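Local coordinates for protein isomaltodextranase (Arthrobacter globiformis, PDB 5AWO) that probably hydrolyses alpha-1,6-glucosidic linkages of dextran, releasing successive isomaltose units from the non-reducing chain ends, as a family 27 glycoside hydrolase, at residues A[123-129]-A[197-203]; A[170-174]-A[204-208]. All coordinates share one frame; numbering follows the deposited sequence.

Contact 1 of 2, residues A[123-129]-A[197-203]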
loop_
_atom_site.group_PDB
_atom_site.type_symbol
_atom_site.label_atom_id
_atom_site.label_comp_id
_atom_site.label_asym_id
_atom_site.label_seq_id
_atom_site.Cartn_x
_atom_site.Cartn_y
_atom_site.Cartn_z
ATOM N N VAL A 123 -15.898 -5.217 -2.322
ATOM C CA VAL A 123 -16.504 -4.968 -3.612
ATOM C C VAL A 123 -15.518 -4.400 -4.631
ATOM O O VAL A 123 -14.830 -3.431 -4.352
ATOM C CB VAL A 123 -17.718 -4.023 -3.504
ATOM C CG1 VAL A 123 -18.233 -3.630 -4.888
ATOM C CG2 VAL A 123 -18.831 -4.711 -2.736
ATOM N N TYR A 124 -15.521 -5.023 -5.800
ATOM C CA TYR A 124 -14.863 -4.471 -6.997
ATOM C C TYR A 124 -15.883 -3.643 -7.772
ATOM O O TYR A 124 -16.879 -4.164 -8.265
ATOM C CB TYR A 124 -14.344 -5.618 -7.837
ATOM C CG TYR A 124 -13.762 -5.291 -9.197
ATOM C CD1 TYR A 124 -14.568 -4.995 -10.293
ATOM C CD2 TYR A 124 -12.388 -5.366 -9.420
ATOM C CE1 TYR A 124 -14.038 -4.728 -11.544
ATOM C CE2 TYR A 124 -11.874 -5.139 -10.684
ATOM C CZ TYR A 124 -12.695 -4.825 -11.732
ATOM O OH TYR A 124 -12.178 -4.575 -13.001
ATOM N N TYR A 125 -15.691 -2.341 -7.797
ATOM C CA TYR A 125 -16.441 -1.492 -8.720
ATOM C C TYR A 125 -15.759 -0.152 -8.865
ATOM O O TYR A 125 -15.073 0.309 -7.979
ATOM C CB TYR A 125 -17.920 -1.291 -8.283
ATOM C CG TYR A 125 -18.829 -1.168 -9.485
ATOM C CD1 TYR A 125 -19.176 -2.290 -10.235
ATOM C CD2 TYR A 125 -19.369 0.071 -9.868
ATOM C CE1 TYR A 125 -19.966 -2.195 -11.365
ATOM C CE2 TYR A 125 -20.146 0.176 -11.006
ATOM C CZ TYR A 125 -20.466 -0.956 -11.739
ATOM O OH TYR A 125 -21.254 -0.825 -12.862
ATOM N N ASN A 126 -15.996 0.472 -10.016
ATOM C CA ASN A 126 -15.487 1.805 -10.288
ATOM C C ASN A 126 -16.697 2.730 -10.318
ATOM O O ASN A 126 -17.558 2.571 -11.171
ATOM C CB ASN A 126 -14.718 1.832 -11.616
ATOM C CG ASN A 126 -14.045 3.161 -11.869
ATOM O OD1 ASN A 126 -14.597 4.217 -11.495
ATOM N ND2 ASN A 126 -12.854 3.153 -12.483
ATOM N N PRO A 127 -16.760 3.696 -9.383
ATOM C CA PRO A 127 -17.978 4.524 -9.292
ATOM C C PRO A 127 -18.101 5.571 -10.383
ATOM O O PRO A 127 -19.081 6.347 -10.364
ATOM C CB PRO A 127 -17.859 5.146 -7.928
ATOM C CG PRO A 127 -16.377 5.290 -7.733
ATOM C CD PRO A 127 -15.777 4.069 -8.366
ATOM N N LEU A 128 -17.168 5.597 -11.338
ATOM C CA LEU A 128 -17.346 6.366 -12.557
ATOM C C LEU A 128 -17.960 5.562 -13.695
ATOM O O LEU A 128 -18.122 6.081 -14.813
ATOM C CB LEU A 128 -16.051 7.063 -13.000
ATOM C CG LEU A 128 -16.053 8.491 -12.401
ATOM C CD1 LEU A 128 -15.732 8.480 -10.930
ATOM C CD2 LEU A 128 -15.064 9.372 -13.125
ATOM N N TRP A 129 -18.293 4.302 -13.446
ATOM C CA TRP A 129 -19.055 3.518 -14.390
ATOM C C TRP A 129 -20.524 3.860 -14.214
ATOM O O TRP A 129 -21.017 3.925 -13.066
ATOM C CB TRP A 129 -18.855 2.001 -14.231
ATOM C CG TRP A 129 -17.564 1.480 -14.800
ATOM C CD1 TRP A 129 -16.899 1.946 -15.878
ATOM C CD2 TRP A 129 -16.810 0.379 -14.304
ATOM N NE1 TRP A 129 -15.745 1.194 -16.088
ATOM C CE2 TRP A 129 -15.673 0.236 -15.124
ATOM C CE3 TRP A 129 -16.992 -0.514 -13.246
ATOM C CZ2 TRP A 129 -14.722 -0.765 -14.920
ATOM C CZ3 TRP A 129 -16.030 -1.485 -13.017
ATOM C CH2 TRP A 129 -14.904 -1.604 -13.854
ATOM N N TYR A 197 -13.668 -2.413 1.954
ATOM C CA TYR A 197 -12.655 -2.476 0.917
ATOM C C TYR A 197 -13.339 -2.310 -0.441
ATOM O O TYR A 197 -14.137 -3.160 -0.856
ATOM C CB TYR A 197 -11.983 -3.835 0.986
ATOM C CG TYR A 197 -10.770 -4.031 0.090
ATOM C CD1 TYR A 197 -9.585 -3.384 0.352
ATOM C CD2 TYR A 197 -10.838 -4.889 -0.990
ATOM C CE1 TYR A 197 -8.460 -3.593 -0.435
ATOM C CE2 TYR A 197 -9.715 -5.106 -1.786
ATOM C CZ TYR A 197 -8.545 -4.460 -1.495
ATOM O OH TYR A 197 -7.415 -4.677 -2.272
ATOM N N LEU A 198 -13.006 -1.216 -1.132
ATOM C CA LEU A 198 -13.533 -0.939 -2.472
ATOM C C LEU A 198 -12.378 -0.944 -3.478
ATOM O O LEU A 198 -11.425 -0.174 -3.344
ATOM C CB LEU A 198 -14.281 0.390 -2.480
ATOM C CG LEU A 198 -14.901 0.772 -3.820
ATOM C CD1 LEU A 198 -15.989 -0.202 -4.200
ATOM C CD2 LEU A 198 -15.423 2.213 -3.805
ATOM N N ARG A 199 -12.488 -1.822 -4.465
ATOM C CA ARG A 199 -11.415 -2.072 -5.446
ATOM C C ARG A 199 -11.807 -1.482 -6.791
ATOM O O ARG A 199 -12.727 -1.960 -7.434
ATOM C CB ARG A 199 -11.130 -3.574 -5.540
ATOM C CG ARG A 199 -9.883 -3.922 -6.348
ATOM C CD ARG A 199 -9.405 -5.330 -6.035
ATOM N NE ARG A 199 -8.182 -5.734 -6.733
ATOM C CZ ARG A 199 -6.971 -5.488 -6.311
ATOM N NH1 ARG A 199 -6.742 -4.747 -5.229
ATOM N NH2 ARG A 199 -5.951 -5.969 -7.020
ATOM N N ILE A 200 -11.072 -0.428 -7.170
ATOM C CA ILE A 200 -11.475 0.457 -8.267
ATOM C C ILE A 200 -10.473 0.279 -9.413
ATOM O O ILE A 200 -9.342 0.752 -9.326
ATOM C CB ILE A 200 -11.460 1.910 -7.805
ATOM C CG1 ILE A 200 -12.370 2.082 -6.575
ATOM C CG2 ILE A 200 -11.852 2.811 -8.956
ATOM C CD1 ILE A 200 -12.377 3.499 -6.030
ATOM N N ASP A 201 -10.926 -0.358 -10.504
ATOM C CA ASP A 201 -10.045 -0.768 -11.597
ATOM C C ASP A 201 -10.263 0.082 -12.846
ATOM O O ASP A 201 -11.185 0.897 -12.904
ATOM C CB ASP A 201 -10.372 -2.249 -11.892
ATOM C CG ASP A 201 -9.321 -3.015 -12.721
ATOM O OD1 ASP A 201 -8.272 -2.456 -13.098
ATOM O OD2 ASP A 201 -9.624 -4.216 -12.986
ATOM N N PHE A 202 -9.374 -0.092 -13.836
ATOM C CA PHE A 202 -9.468 0.584 -15.137
ATOM C C PHE A 202 -9.342 2.100 -15.034
ATOM O O PHE A 202 -9.782 2.849 -15.913
ATOM C CB PHE A 202 -10.733 0.133 -15.888
ATOM C CG PHE A 202 -10.646 -1.306 -16.343
ATOM C CD1 PHE A 202 -9.914 -1.635 -17.470
ATOM C CD2 PHE A 202 -11.234 -2.312 -15.628
ATOM C CE1 PHE A 202 -9.793 -2.940 -17.884
ATOM C CE2 PHE A 202 -11.118 -3.637 -16.028
ATOM C CZ PHE A 202 -10.388 -3.951 -17.162
ATOM N N LEU A 203 -8.603 2.519 -14.017
ATOM C CA LEU A 203 -8.364 3.942 -13.807
ATOM C C LEU A 203 -7.683 4.611 -15.000
ATOM O O LEU A 203 -8.083 5.690 -15.443
ATOM C CB LEU A 203 -7.535 4.128 -12.538
ATOM C CG LEU A 203 -8.308 3.864 -11.259
ATOM C CD1 LEU A 203 -7.345 3.746 -10.088
ATOM C CD2 LEU A 203 -9.344 4.954 -11.019
#
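Tyr-124 and Asp-201 both carry CG trans to the backbone nitrogen (chi1 173° and -163°), and these torsions bring the phenol and the carboxylate together beyond the end of the strand pairing. Tyr-124 OH donates to Asp-201 OD2 over 2.6 Å, reaching the oxygen on its anti side and 25° out of the carboxylate plane; ring and carboxylate stand nearly perpendicular. Phe-202 turns a ring edge to the same hydroxyl, CE2 lying 3.3 Å from Tyr-124 OH, while its CD2 meets the indole edge of Trp-129. Asn-126 binds the backbone of Asp-201: ND2 gives a 2.8 Å bond to Asp-201 O, nearly in its amide plane, while OD1 accepts from Leu-128 N in an Asx turn, so both ends of the amide are used. CG2 of Ile-200 packs against that amide, 3.7 Å from Asn-126 CG. Earlier in both segments the neighbouring barrel strands pair in parallel, with Val-123 N bonded to Tyr-197 O at 3.1 Å and Arg-199 N to Val-123 O at 2.8 Å; a weak bond from Tyr-125 N to Arg-199 O follows. The guanidinium of Arg-199 leads away to salt bridges with Asp-314 and Asp-316. Asp-201 is probably the catalytic nucleophile, at the C-terminal end of its strand as in family 27 TIM barrels; the bonds from Tyr-124 and Asn-126 probably help to position its carboxylate and its backbone.

Contact 2 of 2, residues A[170-174]-A[204-208]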
loop_
_atom_site.group_PDB
_atom_site.type_symbol
_atom_site.label_atom_id
_atom_site.label_comp_id
_atom_site.label_asym_id
_atom_site.label_seq_id
_atom_site.Cartn_x
_atom_site.Cartn_y
_atom_site.Cartn_z
ATOM N N TYR A 170 -20.981 3.123 -19.486
ATOM C CA TYR A 170 -20.448 4.415 -19.824
ATOM C C TYR A 170 -19.386 4.838 -18.840
ATOM O O TYR A 170 -19.447 4.454 -17.662
ATOM C CB TYR A 170 -21.542 5.495 -19.778
ATOM C CG TYR A 170 -22.552 5.442 -20.884
ATOM C CD1 TYR A 170 -23.716 4.692 -20.765
ATOM C CD2 TYR A 170 -22.355 6.160 -22.058
ATOM C CE1 TYR A 170 -24.646 4.643 -21.803
ATOM C CE2 TYR A 170 -23.283 6.115 -23.091
ATOM C CZ TYR A 170 -24.423 5.360 -22.946
ATOM O OH TYR A 170 -25.355 5.312 -23.973
ATOM N N TRP A 171 -18.451 5.672 -19.270
ATOM C CA TRP A 171 -17.691 6.459 -18.334
ATOM C C TRP A 171 -18.483 7.729 -18.013
ATOM O O TRP A 171 -18.989 8.406 -18.905
ATOM C CB TRP A 171 -16.336 6.867 -18.903
ATOM C CG TRP A 171 -15.275 5.801 -18.897
ATOM C CD1 TRP A 171 -14.551 5.367 -19.976
ATOM C CD2 TRP A 171 -14.750 5.103 -17.759
ATOM N NE1 TRP A 171 -13.652 4.426 -19.590
ATOM C CE2 TRP A 171 -13.738 4.244 -18.234
ATOM C CE3 TRP A 171 -15.032 5.116 -16.393
ATOM C CZ2 TRP A 171 -12.999 3.403 -17.386
ATOM C CZ3 TRP A 171 -14.299 4.283 -15.546
ATOM C CH2 TRP A 171 -13.302 3.424 -16.046
ATOM N N LEU A 172 -18.589 8.031 -16.732
ATOM C CA LEU A 172 -19.225 9.252 -16.249
ATOM C C LEU A 172 -18.553 10.481 -16.783
ATOM O O LEU A 172 -17.348 10.530 -16.861
ATOM C CB LEU A 172 -19.150 9.256 -14.716
ATOM C CG LEU A 172 -19.574 10.552 -14.009
ATOM C CD1 LEU A 172 -21.058 10.709 -14.180
ATOM C CD2 LEU A 172 -19.179 10.505 -12.544
ATOM N N ASP A 173 -19.350 11.490 -17.149
ATOM C CA ASP A 173 -18.833 12.815 -17.453
ATOM C C ASP A 173 -18.870 13.671 -16.196
ATOM O O ASP A 173 -19.927 14.165 -15.783
ATOM C CB ASP A 173 -19.639 13.475 -18.563
ATOM C CG ASP A 173 -19.098 14.842 -18.930
ATOM O OD1 ASP A 173 -18.128 15.341 -18.328
ATOM O OD2 ASP A 173 -19.690 15.422 -19.863
ATOM N N VAL A 174 -17.712 13.836 -15.566
ATOM C CA VAL A 174 -17.617 14.565 -14.297
ATOM C C VAL A 174 -17.929 16.060 -14.405
ATOM O O VAL A 174 -18.059 16.736 -13.372
ATOM C CB VAL A 174 -16.264 14.346 -13.562
ATOM C CG1 VAL A 174 -16.030 12.871 -13.304
ATOM C CG2 VAL A 174 -15.101 14.960 -14.329
ATOM N N SER A 204 -6.649 3.970 -15.515
ATOM C CA SER A 204 -5.862 4.511 -16.611
ATOM C C SER A 204 -6.691 4.607 -17.876
ATOM O O SER A 204 -6.542 5.544 -18.671
ATOM C CB SER A 204 -4.608 3.657 -16.830
ATOM O OG SER A 204 -4.901 2.266 -17.013
ATOM N N TRP A 205 -7.601 3.655 -18.059
ATOM C CA TRP A 205 -8.494 3.708 -19.222
ATOM C C TRP A 205 -9.454 4.903 -19.158
ATOM O O TRP A 205 -9.652 5.578 -20.177
ATOM C CB TRP A 205 -9.257 2.409 -19.389
ATOM C CG TRP A 205 -8.423 1.211 -19.753
ATOM C CD1 TRP A 205 -7.088 1.030 -19.547
ATOM C CD2 TRP A 205 -8.896 0.018 -20.407
ATOM N NE1 TRP A 205 -6.707 -0.203 -20.028
ATOM C CE2 TRP A 205 -7.790 -0.846 -20.553
ATOM C CE3 TRP A 205 -10.141 -0.400 -20.889
ATOM C CZ2 TRP A 205 -7.896 -2.105 -21.159
ATOM C CZ3 TRP A 205 -10.247 -1.649 -21.498
ATOM C CH2 TRP A 205 -9.129 -2.487 -21.628
ATOM N N TYR A 206 -10.008 5.185 -17.987
ATOM C CA TYR A 206 -10.723 6.476 -17.785
ATOM C C TYR A 206 -9.820 7.684 -18.086
ATOM O O TYR A 206 -10.195 8.583 -18.843
ATOM C CB TYR A 206 -11.269 6.576 -16.356
ATOM C CG TYR A 206 -11.833 7.946 -16.072
ATOM C CD1 TYR A 206 -13.121 8.275 -16.488
ATOM C CD2 TYR A 206 -11.088 8.912 -15.422
ATOM C CE1 TYR A 206 -13.628 9.538 -16.265
ATOM C CE2 TYR A 206 -11.594 10.177 -15.203
ATOM C CZ TYR A 206 -12.869 10.481 -15.634
ATOM O OH TYR A 206 -13.327 11.772 -15.383
ATOM N N GLU A 207 -8.644 7.717 -17.493
ATOM C CA GLU A 207 -7.795 8.923 -17.530
ATOM C C GLU A 207 -7.381 9.335 -18.940
ATOM O O GLU A 207 -7.606 10.504 -19.342
ATOM C CB GLU A 207 -6.560 8.745 -16.643
ATOM C CG GLU A 207 -5.671 9.989 -16.605
ATOM C CD GLU A 207 -4.553 9.964 -15.595
ATOM O OE1 GLU A 207 -4.174 8.876 -15.093
ATOM O OE2 GLU A 207 -4.021 11.074 -15.313
ATOM N N ASP A 208 -6.764 8.421 -19.681
ATOM C CA ASP A 208 -6.342 8.797 -21.042
ATOM C C ASP A 208 -6.777 7.842 -22.154
ATOM O O ASP A 208 -6.409 8.032 -23.300
ATOM C CB ASP A 208 -4.840 9.129 -21.086
ATOM C CG ASP A 208 -3.981 7.924 -20.981
ATOM O OD1 ASP A 208 -4.544 6.823 -20.847
ATOM O OD2 ASP A 208 -2.746 8.111 -21.027
HETATM O O HOH W 1 -15.454 12.442 -16.803
#
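Trp-171 lays one indole face against the start of the Tyr-206 side chain, and this is the tight part of the contact. Tyr-206 CB sits almost straight above the six-membered ring, 3.6 Å from its centroid, a CH-pi contact. With CG trans to the backbone nitrogen (chi1 172°), the phenol runs on past the indole and turns its edge to the same face: the planes are 70° apart in an edge-to-face pair, CD1 of Tyr-206 coming within 3.7 Å of Trp-171 CE3. The backbone joins in, Tyr-206 N approaching Trp-171 CZ2 to 3.5 Å. Trp-205 adds a lighter touch, its CB 4.4 Å from Trp-171 CZ2, before its indole leads away to a hydrogen bond with Asp-211.

Toward the phenol's far end the fit is looser and a water completes it. This water donates to Leu-172 O at 2.7 Å, accepts from Val-174 N and hydrogen-bonds to Tyr-206 OH at 2.6 Å, linking the helix residue Tyr-206 to the backbone of Leu-172 and Val-174. Both methyls of Val-174 also border the hydroxyl, the nearer being CG1 at 3.6 Å from Tyr-206 OH.

The axes of strand 170-172 and helix 204-208 cross at -69° and come no closer than 10.1 Å, so the large side chains span the gap. Trp-171 also stacks on Trp-129 of the partner strand 129-131, Tyr-206 stacks on His-221, and helix 223-237 meets Val-174 and Tyr-206 through Asn-225.

The centres of the two contacts lie 12 Å apart, and their segments alternate along the chain: 123-129, 170-174, 197-203, then 204-208. Contact 1 joins adjacent parallel strands of the TIM barrel at their C-terminal ends; contact 2 builds outward from there, since helix 203-208 directly follows strand 197-200 and strand 169-172 pairs antiparallel with 129-131. They touch through a probable hydrogen bond from Leu-172 N to Leu-128 O, and by packing of Leu-128 on Tyr-206 and of the Phe-202 carbonyl oxygen on Trp-171. The excursion between the two barrel strands thus folds back beside the loop that bears the probable nucleophile Asp-201.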